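PDB 6Q2F: glycoside hydrolase family protein from Novosphingobium sp. PP1Y, which probably hydrolyses terminal alpha-L-rhamnose residues from glycosides, as an alpha-L-rhamnosidase. Local coordinates for residues Ala656-Lys661 with Ala1073-Asp1078; Leu666-Gly671 with Asp716-Ser721; Gly1039-Gly1042 with Ser1046-Leu1049. All coordinates share one frame; numbering follows the deposited sequence.

Contact 1 (Ala656-Lys661 with Ala1073-Asp1078)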
ATOM      1  N   ALA A 656      14.528  19.188   1.807  1.00 34.30           N
ATOM      2  CA  ALA A 656      15.121  19.615   0.559  1.00 35.72           C
ATOM      3  C   ALA A 656      15.481  18.343  -0.193  1.00 32.14           C
ATOM      4  O   ALA A 656      15.466  17.258   0.396  1.00 27.41           O
ATOM      5  CB  ALA A 656      16.362  20.486   0.801  1.00 24.75           C
ATOM      6  N   PRO A 657      15.783  18.421  -1.493  1.00 31.50           N
ATOM      7  CA  PRO A 657      16.067  17.183  -2.245  1.00 32.99           C
ATOM      8  C   PRO A 657      17.150  16.331  -1.605  1.00 33.53           C
ATOM      9  O   PRO A 657      17.097  15.098  -1.696  1.00 32.60           O
ATOM     10  CB  PRO A 657      16.481  17.711  -3.621  1.00 32.60           C
ATOM     11  CG  PRO A 657      15.743  19.015  -3.738  1.00 35.28           C
ATOM     12  CD  PRO A 657      15.805  19.610  -2.367  1.00 28.74           C
ATOM     13  N   LYS A 658      18.075  16.949  -0.901  1.00 31.02           N
ATOM     14  CA  LYS A 658      19.130  16.210  -0.241  1.00 34.65           C
ATOM     15  C   LYS A 658      18.530  15.227   0.760  1.00 29.44           C
ATOM     16  O   LYS A 658      19.053  14.186   0.962  1.00 31.37           O
ATOM     17  CB  LYS A 658      20.198  17.132   0.373  1.00 33.28           C
ATOM     18  CG  LYS A 658      20.025  17.463   1.830  1.00 39.95           C
ATOM     19  CD  LYS A 658      20.836  18.669   2.264  1.00 48.53           C
ATOM     20  CE  LYS A 658      22.331  18.512   2.009  1.00 56.28           C
ATOM     21  NZ  LYS A 658      23.217  19.271   2.914  1.00 52.44           N
ATOM     22  N   ASP A 659      17.423  15.581   1.369  1.00 30.31           N
ATOM     23  CA  ASP A 659      16.762  14.701   2.324  1.00 33.65           C
ATOM     24  C   ASP A 659      15.869  13.670   1.660  1.00 35.04           C
ATOM     25  O   ASP A 659      15.483  12.692   2.308  1.00 36.24           O
ATOM     26  CB  ASP A 659      15.899  15.508   3.284  1.00 31.47           C
ATOM     27  CG  ASP A 659      16.683  16.583   3.987  1.00 36.60           C
ATOM     28  OD1 ASP A 659      17.550  16.209   4.795  1.00 39.48           O
ATOM     29  OD2 ASP A 659      16.425  17.773   3.724  1.00 36.98           O
ATOM     30  N   LEU A 660      15.491  13.886   0.405  1.00 32.88           N
ATOM     31  CA  LEU A 660      14.513  13.020  -0.222  1.00 34.38           C
ATOM     32  C   LEU A 660      15.132  11.945  -1.089  1.00 35.87           C
ATOM     33  O   LEU A 660      14.445  10.984  -1.427  1.00 32.70           O
ATOM     34  CB  LEU A 660      13.547  13.854  -1.064  1.00 34.27           C
ATOM     35  CG  LEU A 660      12.820  14.945  -0.279  1.00 35.84           C
ATOM     36  CD1 LEU A 660      11.981  15.814  -1.222  1.00 29.96           C
ATOM     37  CD2 LEU A 660      11.943  14.309   0.797  1.00 35.90           C
ATOM     38  N   LYS A 661      16.400  12.080  -1.459  1.00 29.39           N
ATOM     39  CA  LYS A 661      16.970  11.219  -2.491  1.00 34.30           C
ATOM     40  C   LYS A 661      16.858   9.744  -2.114  1.00 35.39           C
ATOM     41  O   LYS A 661      16.435   8.914  -2.929  1.00 31.78           O
ATOM     42  CB  LYS A 661      18.432  11.595  -2.733  1.00 21.93           C
ATOM     43  CG  LYS A 661      19.084  10.895  -3.894  1.00 28.11           C
ATOM     44  CD  LYS A 661      20.593  11.141  -3.833  1.00 31.55           C
ATOM     45  CE  LYS A 661      21.347  10.435  -4.948  1.00 34.79           C
ATOM     46  NZ  LYS A 661      21.116   8.943  -4.993  1.00 29.36           N
ATOM     47  N   ALA A1073      25.234  15.657  -1.516  1.00 31.53           N
ATOM     48  CA  ALA A1073      26.666  15.496  -1.350  1.00 37.29           C
ATOM     49  C   ALA A1073      27.155  14.281  -2.143  1.00 39.57           C
ATOM     50  O   ALA A1073      26.457  13.276  -2.215  1.00 40.73           O
ATOM     51  CB  ALA A1073      27.026  15.359   0.130  1.00 32.67           C
ATOM     52  N   PRO A1074      28.346  14.387  -2.767  1.00 36.14           N
ATOM     53  CA  PRO A1074      29.180  15.597  -2.760  1.00 35.56           C
ATOM     54  C   PRO A1074      28.697  16.675  -3.727  1.00 40.06           C
ATOM     55  O   PRO A1074      28.389  16.405  -4.892  1.00 35.85           O
ATOM     56  CB  PRO A1074      30.572  15.082  -3.154  1.00 36.33           C
ATOM     57  CG  PRO A1074      30.330  13.826  -3.908  1.00 38.07           C
ATOM     58  CD  PRO A1074      28.988  13.263  -3.472  1.00 35.11           C
ATOM     59  N   TYR A1075      28.648  17.911  -3.223  1.00 33.33           N
ATOM     60  CA  TYR A1075      28.194  19.070  -3.983  1.00 34.58           C
ATOM     61  C   TYR A1075      29.320  19.489  -4.912  1.00 37.72           C
ATOM     62  O   TYR A1075      30.121  20.372  -4.600  1.00 41.84           O
ATOM     63  CB  TYR A1075      27.805  20.202  -3.044  1.00 37.98           C
ATOM     64  CG  TYR A1075      26.557  19.936  -2.257  1.00 38.01           C
ATOM     65  CD1 TYR A1075      26.601  19.285  -1.026  1.00 38.89           C
ATOM     66  CD2 TYR A1075      25.326  20.323  -2.750  1.00 31.84           C
ATOM     67  CE1 TYR A1075      25.432  19.054  -0.293  1.00 33.37           C
ATOM     68  CE2 TYR A1075      24.159  20.098  -2.033  1.00 33.24           C
ATOM     69  CZ  TYR A1075      24.220  19.475  -0.809  1.00 31.53           C
ATOM     70  OH  TYR A1075      23.037  19.257  -0.123  1.00 33.09           O
ATOM     71  N   ARG A1076      29.372  18.866  -6.081  1.00 42.99           N
ATOM     72  CA  ARG A1076      30.500  19.061  -6.972  1.00 48.20           C
ATOM     73  C   ARG A1076      29.980  19.201  -8.390  1.00 40.49           C
ATOM     74  O   ARG A1076      29.114  18.432  -8.806  1.00 40.57           O
ATOM     75  CB  ARG A1076      31.481  17.888  -6.822  1.00 51.89           C
ATOM     76  CG  ARG A1076      32.488  17.716  -7.917  1.00 60.30           C
ATOM     77  CD  ARG A1076      33.215  16.393  -7.714  1.00 66.51           C
ATOM     78  NE  ARG A1076      34.016  16.422  -6.495  1.00 62.26           N
ATOM     79  CZ  ARG A1076      35.308  16.107  -6.438  1.00 68.07           C
ATOM     80  NH1 ARG A1076      35.961  15.707  -7.530  1.00 69.10           N
ATOM     81  NH2 ARG A1076      35.945  16.171  -5.277  1.00 60.27           N
ATOM     82  N   LEU A1077      30.500  20.176  -9.125  1.00 38.57           N
ATOM     83  CA  LEU A1077      30.078  20.425 -10.494  1.00 37.52           C
ATOM     84  C   LEU A1077      31.293  20.581 -11.400  1.00 39.66           C
ATOM     85  O   LEU A1077      32.321  21.132 -10.999  1.00 43.90           O
ATOM     86  CB  LEU A1077      29.215  21.690 -10.585  1.00 34.91           C
ATOM     87  CG  LEU A1077      27.889  21.628  -9.834  1.00 32.04           C
ATOM     88  CD1 LEU A1077      27.179  22.943  -9.937  1.00 29.82           C
ATOM     89  CD2 LEU A1077      27.030  20.510 -10.433  1.00 33.64           C
ATOM     90  N   ASP A1078      31.138  20.130 -12.641  1.00 42.82           N
ATOM     91  CA  ASP A1078      32.184  20.210 -13.655  1.00 40.29           C
ATOM     92  C   ASP A1078      32.134  21.580 -14.320  1.00 38.88           C
ATOM     93  O   ASP A1078      31.208  21.874 -15.076  1.00 40.73           O
ATOM     94  CB  ASP A1078      31.993  19.093 -14.678  1.00 49.57           C
ATOM     95  CG  ASP A1078      33.135  19.022 -15.697  1.00 52.58           C
ATOM     96  OD1 ASP A1078      33.814  20.046 -15.928  1.00 52.75           O
ATOM     97  OD2 ASP A1078      33.338  17.932 -16.268  1.00 50.99           O
TER
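With CG anti to its carbonyl carbon (chi1 -70°), Tyr1075 extends its phenol until the hydroxyl reaches the side chain of Lys658, whose chain runs out nearly straight and then kinks at chi3 (-58°), a bend that keeps the lysine alongside the hydroxyl. The two side chains cross at about a right angle. CB of Lys658 lies 3.6 Å from OH of Tyr1075 and CD of Lys658 lies 3.3 Å from the same oxygen. The modelled approach of the next carbon, CE, is closer still and is doubtful. NZ of Lys658 comes within 3.0 Å of OH of Tyr1075, but the angle is too poor for a hydrogen bond. Each group is held elsewhere: the ammonium by the carbonyl of Val1054, the hydroxyl by that of Asp1056. Behind the lysine, the first turn is tied by a nearly straight bond (173°) from N of Ala656 to the anti lone pair of OD2 of Asp659, 3.0 Å away, and this carboxylate also forms a salt bridge with Arg1128. The contact thus joins the start of helix 657-670 to the C-terminal beta domain. On one side Pro657 and Leu660 pack on Trp714 of helix 712-726; on the other, Tyr1075 rests against Leu1051 and Val1054 of strand 1047-1055 and Ala1070 of strand 1065-1070.

Contact 2 (Leu666-Gly671 with Asp716-Ser721)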
ATOM      1  N   LEU A 666      14.819   4.348  -3.065  1.00 31.10           N
ATOM      2  CA  LEU A 666      14.220   3.117  -2.571  1.00 25.83           C
ATOM      3  C   LEU A 666      12.997   2.731  -3.403  1.00 27.79           C
ATOM      4  O   LEU A 666      12.807   1.556  -3.727  1.00 24.96           O
ATOM      5  CB  LEU A 666      13.868   3.276  -1.088  1.00 27.37           C
ATOM      6  CG  LEU A 666      13.093   2.081  -0.516  1.00 32.91           C
ATOM      7  CD1 LEU A 666      13.967   0.787  -0.556  1.00 30.22           C
ATOM      8  CD2 LEU A 666      12.611   2.365   0.910  1.00 28.42           C
ATOM      9  N   GLU A 667      12.169   3.710  -3.783  1.00 28.72           N
ATOM     10  CA  GLU A 667      11.055   3.419  -4.679  1.00 26.83           C
ATOM     11  C   GLU A 667      11.556   2.893  -6.017  1.00 32.71           C
ATOM     12  O   GLU A 667      11.010   1.925  -6.570  1.00 29.39           O
ATOM     13  CB  GLU A 667      10.225   4.673  -4.902  1.00 20.54           C
ATOM     14  CG  GLU A 667       9.531   5.180  -3.660  1.00 24.49           C
ATOM     15  CD  GLU A 667       8.768   6.446  -3.942  1.00 29.07           C
ATOM     16  OE1 GLU A 667       8.243   6.585  -5.064  1.00 29.04           O
ATOM     17  OE2 GLU A 667       8.711   7.298  -3.042  1.00 30.14           O
ATOM     18  N   PHE A 668      12.589   3.540  -6.561  1.00 26.71           N
ATOM     19  CA  PHE A 668      13.136   3.123  -7.844  1.00 27.55           C
ATOM     20  C   PHE A 668      13.631   1.677  -7.793  1.00 30.89           C
ATOM     21  O   PHE A 668      13.281   0.865  -8.654  1.00 32.47           O
ATOM     22  CB  PHE A 668      14.255   4.076  -8.249  1.00 29.70           C
ATOM     23  CG  PHE A 668      13.761   5.406  -8.779  1.00 28.80           C
ATOM     24  CD1 PHE A 668      12.618   5.475  -9.560  1.00 25.91           C
ATOM     25  CD2 PHE A 668      14.453   6.576  -8.514  1.00 27.70           C
ATOM     26  CE1 PHE A 668      12.173   6.672 -10.068  1.00 22.86           C
ATOM     27  CE2 PHE A 668      14.000   7.796  -8.998  1.00 32.20           C
ATOM     28  CZ  PHE A 668      12.861   7.841  -9.785  1.00 26.35           C
ATOM     29  N   VAL A 669      14.432   1.328  -6.777  1.00 24.83           N
ATOM     30  CA  VAL A 669      15.044   0.001  -6.753  1.00 23.95           C
ATOM     31  C   VAL A 669      14.023  -1.082  -6.392  1.00 27.61           C
ATOM     32  O   VAL A 669      14.269  -2.266  -6.635  1.00 27.47           O
ATOM     33  CB  VAL A 669      16.250  -0.009  -5.793  1.00 27.79           C
ATOM     34  CG1 VAL A 669      15.805  -0.190  -4.332  1.00 24.28           C
ATOM     35  CG2 VAL A 669      17.261  -1.081  -6.220  1.00 24.78           C
ATOM     36  N   THR A 670      12.836  -0.703  -5.883  1.00 25.14           N
ATOM     37  CA  THR A 670      11.780  -1.676  -5.644  1.00 21.76           C
ATOM     38  C   THR A 670      10.908  -1.911  -6.870  1.00 30.15           C
ATOM     39  O   THR A 670      10.150  -2.887  -6.894  1.00 32.34           O
ATOM     40  CB  THR A 670      10.920  -1.230  -4.466  1.00 24.26           C
ATOM     41  OG1 THR A 670      11.781  -0.880  -3.377  1.00 25.06           O
ATOM     42  CG2 THR A 670       9.973  -2.379  -3.993  1.00 28.02           C
ATOM     43  N   GLY A 671      11.006  -1.065  -7.897  1.00 25.92           N
ATOM     44  CA  GLY A 671      10.247  -1.254  -9.127  1.00 23.68           C
ATOM     45  C   GLY A 671       9.384  -0.074  -9.527  1.00 23.21           C
ATOM     46  O   GLY A 671       8.756  -0.113 -10.593  1.00 20.75           O
ATOM     47  N   ASP A 716      14.305  16.586 -12.662  1.00 28.40           N
ATOM     48  CA  ASP A 716      15.026  15.960 -13.769  1.00 29.78           C
ATOM     49  C   ASP A 716      15.684  14.659 -13.322  1.00 33.81           C
ATOM     50  O   ASP A 716      15.757  13.689 -14.080  1.00 26.60           O
ATOM     51  CB  ASP A 716      16.096  16.908 -14.312  1.00 33.18           C
ATOM     52  CG  ASP A 716      15.545  17.967 -15.256  1.00 35.65           C
ATOM     53  OD1 ASP A 716      14.466  17.779 -15.841  1.00 42.90           O
ATOM     54  OD2 ASP A 716      16.245  18.977 -15.446  1.00 50.62           O
ATOM     55  N   TYR A 717      16.202  14.636 -12.099  1.00 29.81           N
ATOM     56  CA  TYR A 717      16.785  13.414 -11.563  1.00 28.26           C
ATOM     57  C   TYR A 717      15.744  12.312 -11.495  1.00 27.23           C
ATOM     58  O   TYR A 717      16.013  11.160 -11.877  1.00 25.32           O
ATOM     59  CB  TYR A 717      17.370  13.710 -10.182  1.00 25.30           C
ATOM     60  CG  TYR A 717      17.794  12.493  -9.401  1.00 29.39           C
ATOM     61  CD1 TYR A 717      16.885  11.797  -8.594  1.00 21.74           C
ATOM     62  CD2 TYR A 717      19.102  12.038  -9.466  1.00 24.53           C
ATOM     63  CE1 TYR A 717      17.293  10.692  -7.864  1.00 23.91           C
ATOM     64  CE2 TYR A 717      19.512  10.946  -8.744  1.00 25.75           C
ATOM     65  CZ  TYR A 717      18.608  10.275  -7.955  1.00 25.46           C
ATOM     66  OH  TYR A 717      19.049   9.203  -7.238  1.00 25.36           O
ATOM     67  N   ILE A 718      14.540  12.656 -11.037  1.00 27.40           N
ATOM     68  CA  ILE A 718      13.458  11.679 -10.983  1.00 26.22           C
ATOM     69  C   ILE A 718      13.019  11.282 -12.384  1.00 27.30           C
ATOM     70  O   ILE A 718      12.789  10.097 -12.663  1.00 25.70           O
ATOM     71  CB  ILE A 718      12.290  12.248 -10.169  1.00 24.48           C
ATOM     72  CG1 ILE A 718      12.735  12.497  -8.715  1.00 25.51           C
ATOM     73  CG2 ILE A 718      11.063  11.311 -10.266  1.00 18.41           C
ATOM     74  CD1 ILE A 718      11.740  13.370  -7.893  1.00 27.64           C
ATOM     75  N   ALA A 719      12.909  12.258 -13.292  1.00 20.97           N
ATOM     76  CA  ALA A 719      12.484  11.954 -14.656  1.00 20.36           C
ATOM     77  C   ALA A 719      13.517  11.107 -15.392  1.00 26.39           C
ATOM     78  O   ALA A 719      13.154  10.227 -16.177  1.00 27.36           O
ATOM     79  CB  ALA A 719      12.225  13.247 -15.426  1.00 20.20           C
ATOM     80  N   ARG A 720      14.811  11.374 -15.180  1.00 29.96           N
ATOM     81  CA  ARG A 720      15.829  10.588 -15.870  1.00 27.39           C
ATOM     82  C   ARG A 720      15.872   9.169 -15.337  1.00 29.02           C
ATOM     83  O   ARG A 720      16.045   8.212 -16.097  1.00 26.27           O
ATOM     84  CB  ARG A 720      17.212  11.230 -15.734  1.00 24.34           C
ATOM     85  CG  ARG A 720      17.324  12.522 -16.467  1.00 25.84           C
ATOM     86  CD  ARG A 720      18.757  13.012 -16.532  1.00 26.44           C
ATOM     87  NE  ARG A 720      18.840  14.227 -17.322  1.00 28.58           N
ATOM     88  CZ  ARG A 720      19.142  15.407 -16.808  1.00 32.42           C
ATOM     89  NH1 ARG A 720      19.402  15.510 -15.513  1.00 31.18           N
ATOM     90  NH2 ARG A 720      19.188  16.479 -17.580  1.00 35.03           N
ATOM     91  N   SER A 721      15.754   9.019 -14.024  1.00 24.19           N
ATOM     92  CA  SER A 721      15.747   7.691 -13.437  1.00 28.36           C
ATOM     93  C   SER A 721      14.533   6.910 -13.912  1.00 30.63           C
ATOM     94  O   SER A 721      14.639   5.732 -14.263  1.00 26.64           O
ATOM     95  CB  SER A 721      15.761   7.816 -11.916  1.00 21.80           C
ATOM     96  OG  SER A 721      16.964   8.419 -11.486  1.00 30.17           O
TER
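Two helices of the (beta/alpha)8-type barrel, probably the catalytic domain, meet here through Phe668 and Ser721: helix 657-670, which forms the beta-alpha-beta crossover between the parallel strands 642-649 and 674-677, and helix 712-726, which follows the last of these barrel strands. The phenyl ring points from the first helix into the second and carries the whole contact on its side. CB of Ser721 sits over one face of the ring, offset toward the rim and nearest CE2 of Phe668 at 3.4 Å, a CH-pi contact whose carbon lies 27° off the ring normal. At the far end of the ring, CZ of Phe668 is 3.9 Å from CG2 of Ile718 and 3.7 Å from the backbone O of Ile718, so the ring end meets a carbonyl oxygen obliquely as well as a methyl. Leu725 and Tyr906 add further contacts to the buried phenyl. Replacing Phe668 by alanine is likely to open a gap between the helices and leave CB of Ser721 and the Ile718 methyl without their aromatic partner. Helix 657-670 ends just beyond in a Schellman motif at Gly671, where a CB would be jammed against the carbonyl O of Thr670, while OG1 of Thr670 bonds back to O of Leu666 at 2.7 Å. With OG anti to its carbonyl carbon (chi1 -64°), the serine hydroxyl is likewise turned back onto its own helix: OG of Ser721 donates to O of Tyr717 at 2.9 Å, from the opposite face of the carbonyl plane to the backbone N of Ser721, which bonds the same oxygen at 3.0 Å.

Contact 3 (Gly1039-Gly1042 with Ser1046-Leu1049)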
ATOM      1  N   GLY A1039      44.623  27.560 -16.522  1.00 71.21           N
ATOM      2  CA  GLY A1039      44.722  26.290 -17.214  1.00 64.56           C
ATOM      3  C   GLY A1039      43.768  26.283 -18.385  1.00 65.04           C
ATOM      4  O   GLY A1039      42.898  27.147 -18.513  1.00 70.18           O
ATOM      5  N   LYS A1040      43.972  25.301 -19.258  1.00 62.32           N
ATOM      6  CA  LYS A1040      43.023  24.990 -20.317  1.00 64.90           C
ATOM      7  C   LYS A1040      42.300  23.715 -19.907  1.00 66.94           C
ATOM      8  O   LYS A1040      42.925  22.774 -19.406  1.00 66.89           O
ATOM      9  CB  LYS A1040      43.722  24.836 -21.678  1.00 68.28           C
ATOM     10  CG  LYS A1040      44.309  23.449 -21.983  1.00 73.21           C
ATOM     11  CD  LYS A1040      45.618  23.502 -22.793  1.00 77.26           C
ATOM     12  CE  LYS A1040      45.391  23.918 -24.248  1.00 80.98           C
ATOM     13  NZ  LYS A1040      44.499  22.971 -24.999  1.00 83.57           N
ATOM     14  N   TYR A1041      40.986  23.699 -20.077  1.00 67.72           N
ATOM     15  CA  TYR A1041      40.177  22.599 -19.581  1.00 66.22           C
ATOM     16  C   TYR A1041      39.205  22.146 -20.655  1.00 81.40           C
ATOM     17  O   TYR A1041      38.982  22.833 -21.655  1.00 84.08           O
ATOM     18  CB  TYR A1041      39.439  23.007 -18.303  1.00 62.10           C
ATOM     19  CG  TYR A1041      40.386  23.330 -17.174  1.00 57.93           C
ATOM     20  CD1 TYR A1041      40.984  22.319 -16.442  1.00 55.92           C
ATOM     21  CD2 TYR A1041      40.702  24.642 -16.858  1.00 56.33           C
ATOM     22  CE1 TYR A1041      41.853  22.603 -15.420  1.00 53.14           C
ATOM     23  CE2 TYR A1041      41.575  24.937 -15.833  1.00 55.79           C
ATOM     24  CZ  TYR A1041      42.146  23.912 -15.120  1.00 55.92           C
ATOM     25  OH  TYR A1041      43.011  24.184 -14.095  1.00 57.79           O
ATOM     26  N   GLY A1042      38.618  20.971 -20.421  1.00 90.06           N
ATOM     27  CA  GLY A1042      37.771  20.314 -21.393  1.00 92.93           C
ATOM     28  C   GLY A1042      38.535  19.273 -22.190  1.00 95.50           C
ATOM     29  O   GLY A1042      38.217  18.078 -22.153  1.00 91.22           O
ATOM     30  N   SER A1046      39.704  17.981 -16.797  1.00 77.29           N
ATOM     31  CA  SER A1046      38.508  18.637 -16.295  1.00 69.76           C
ATOM     32  C   SER A1046      38.826  19.415 -15.026  1.00 62.17           C
ATOM     33  O   SER A1046      39.812  19.151 -14.333  1.00 57.72           O
ATOM     34  CB  SER A1046      37.390  17.621 -16.032  1.00 66.72           C
ATOM     35  OG  SER A1046      37.824  16.625 -15.126  1.00 68.69           O
ATOM     36  N   LEU A1047      37.969  20.390 -14.740  1.00 54.04           N
ATOM     37  CA  LEU A1047      38.083  21.233 -13.558  1.00 47.52           C
ATOM     38  C   LEU A1047      36.754  21.155 -12.828  1.00 48.94           C
ATOM     39  O   LEU A1047      35.714  21.497 -13.402  1.00 45.23           O
ATOM     40  CB  LEU A1047      38.411  22.684 -13.934  1.00 46.95           C
ATOM     41  CG  LEU A1047      38.523  23.735 -12.822  1.00 43.95           C
ATOM     42  CD1 LEU A1047      39.614  23.346 -11.837  1.00 47.10           C
ATOM     43  CD2 LEU A1047      38.826  25.116 -13.405  1.00 39.29           C
ATOM     44  N   TRP A1048      36.783  20.695 -11.582  1.00 46.13           N
ATOM     45  CA  TRP A1048      35.577  20.562 -10.775  1.00 38.54           C
ATOM     46  C   TRP A1048      35.542  21.647  -9.711  1.00 37.83           C
ATOM     47  O   TRP A1048      36.583  22.037  -9.161  1.00 39.46           O
ATOM     48  CB  TRP A1048      35.498  19.185 -10.117  1.00 43.99           C
ATOM     49  CG  TRP A1048      35.388  18.064 -11.119  1.00 47.76           C
ATOM     50  CD1 TRP A1048      36.421  17.444 -11.770  1.00 45.68           C
ATOM     51  CD2 TRP A1048      34.182  17.443 -11.593  1.00 42.07           C
ATOM     52  NE1 TRP A1048      35.930  16.476 -12.613  1.00 46.24           N
ATOM     53  CE2 TRP A1048      34.562  16.454 -12.523  1.00 42.44           C
ATOM     54  CE3 TRP A1048      32.823  17.627 -11.321  1.00 45.80           C
ATOM     55  CZ2 TRP A1048      33.631  15.649 -13.187  1.00 46.21           C
ATOM     56  CZ3 TRP A1048      31.887  16.817 -11.982  1.00 50.96           C
ATOM     57  CH2 TRP A1048      32.302  15.845 -12.904  1.00 51.98           C
ATOM     58  N   LEU A1049      34.341  22.154  -9.456  1.00 42.05           N
ATOM     59  CA  LEU A1049      34.065  23.046  -8.340  1.00 38.31           C
ATOM     60  C   LEU A1049      33.388  22.227  -7.249  1.00 37.79           C
ATOM     61  O   LEU A1049      32.279  21.716  -7.449  1.00 39.59           O
ATOM     62  CB  LEU A1049      33.165  24.201  -8.772  1.00 36.21           C
ATOM     63  CG  LEU A1049      32.804  25.219  -7.690  1.00 36.43           C
ATOM     64  CD1 LEU A1049      33.992  26.120  -7.413  1.00 40.12           C
ATOM     65  CD2 LEU A1049      31.615  26.051  -8.127  1.00 37.85           C
TER
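Tyr1041 lays one face of its ring on Leu1047, and this is the close-packed part of a contact whose other flank is a loose surface loop. CB of Leu1047 stands over the ring face, offset toward the rim and 16° off the normal, in a CH-pi contact that brings it 3.6 Å from CD1 of Tyr1041. Because CG of Leu1047 is anti to the backbone N (chi1 178°), the branch is carried on across the ring, and its CD2 methyl settles 3.7 Å from CE2 of Tyr1041. One leucine thus meets the ring twice, with CB by CD1 and CE1 and the methyl by CE2 and CZ. The backbone joins in where the carbonyl carbon of Ser1046 lies 3.9 Å from CD1 of Tyr1041. The looser side begins at once: Lys1040 and Gly1042 are exposed, and Gly1042, poorly ordered, turns the chain with a positive phi. The side chain of Ser1046 points away from the tyrosine, and its OG receives a weak bond of 3.2 Å from NE1 of Trp1048. This loop links strand 1028-1037 of one sheet of the beta domain to strand 1047-1055 of the other. There, strand 1047-1055 runs between strands 1131-1140 and 1076-1078: Trp1048 pairs through its backbone with Ile1139, Leu1047 packs on Leu1138, and Val1083, from the loop after strand 1076-1078, touches both Tyr1041 and Leu1047.

How the contacts relate
Helix 657-670 serves contacts 1 and 2, whose centres are 15 Å apart: its start faces the C-terminal beta domain, its end faces helix 712-726. NZ of Lys661 and OH of Tyr717, 3.1 Å apart, join the two contacts directly. Contact 3 lies 21 Å from contact 1, centre to centre, within that beta domain, where N of Leu1049 meets O of Leu1077 at 2.7 Å between neighbouring strands. Contacts 2 and 3 do not touch; their nearest atoms are about 13 Å apart. Contact 2 also leads toward the sodium site, since Glu667 bonds Ser645, the neighbour of the sodium ligand Glu644.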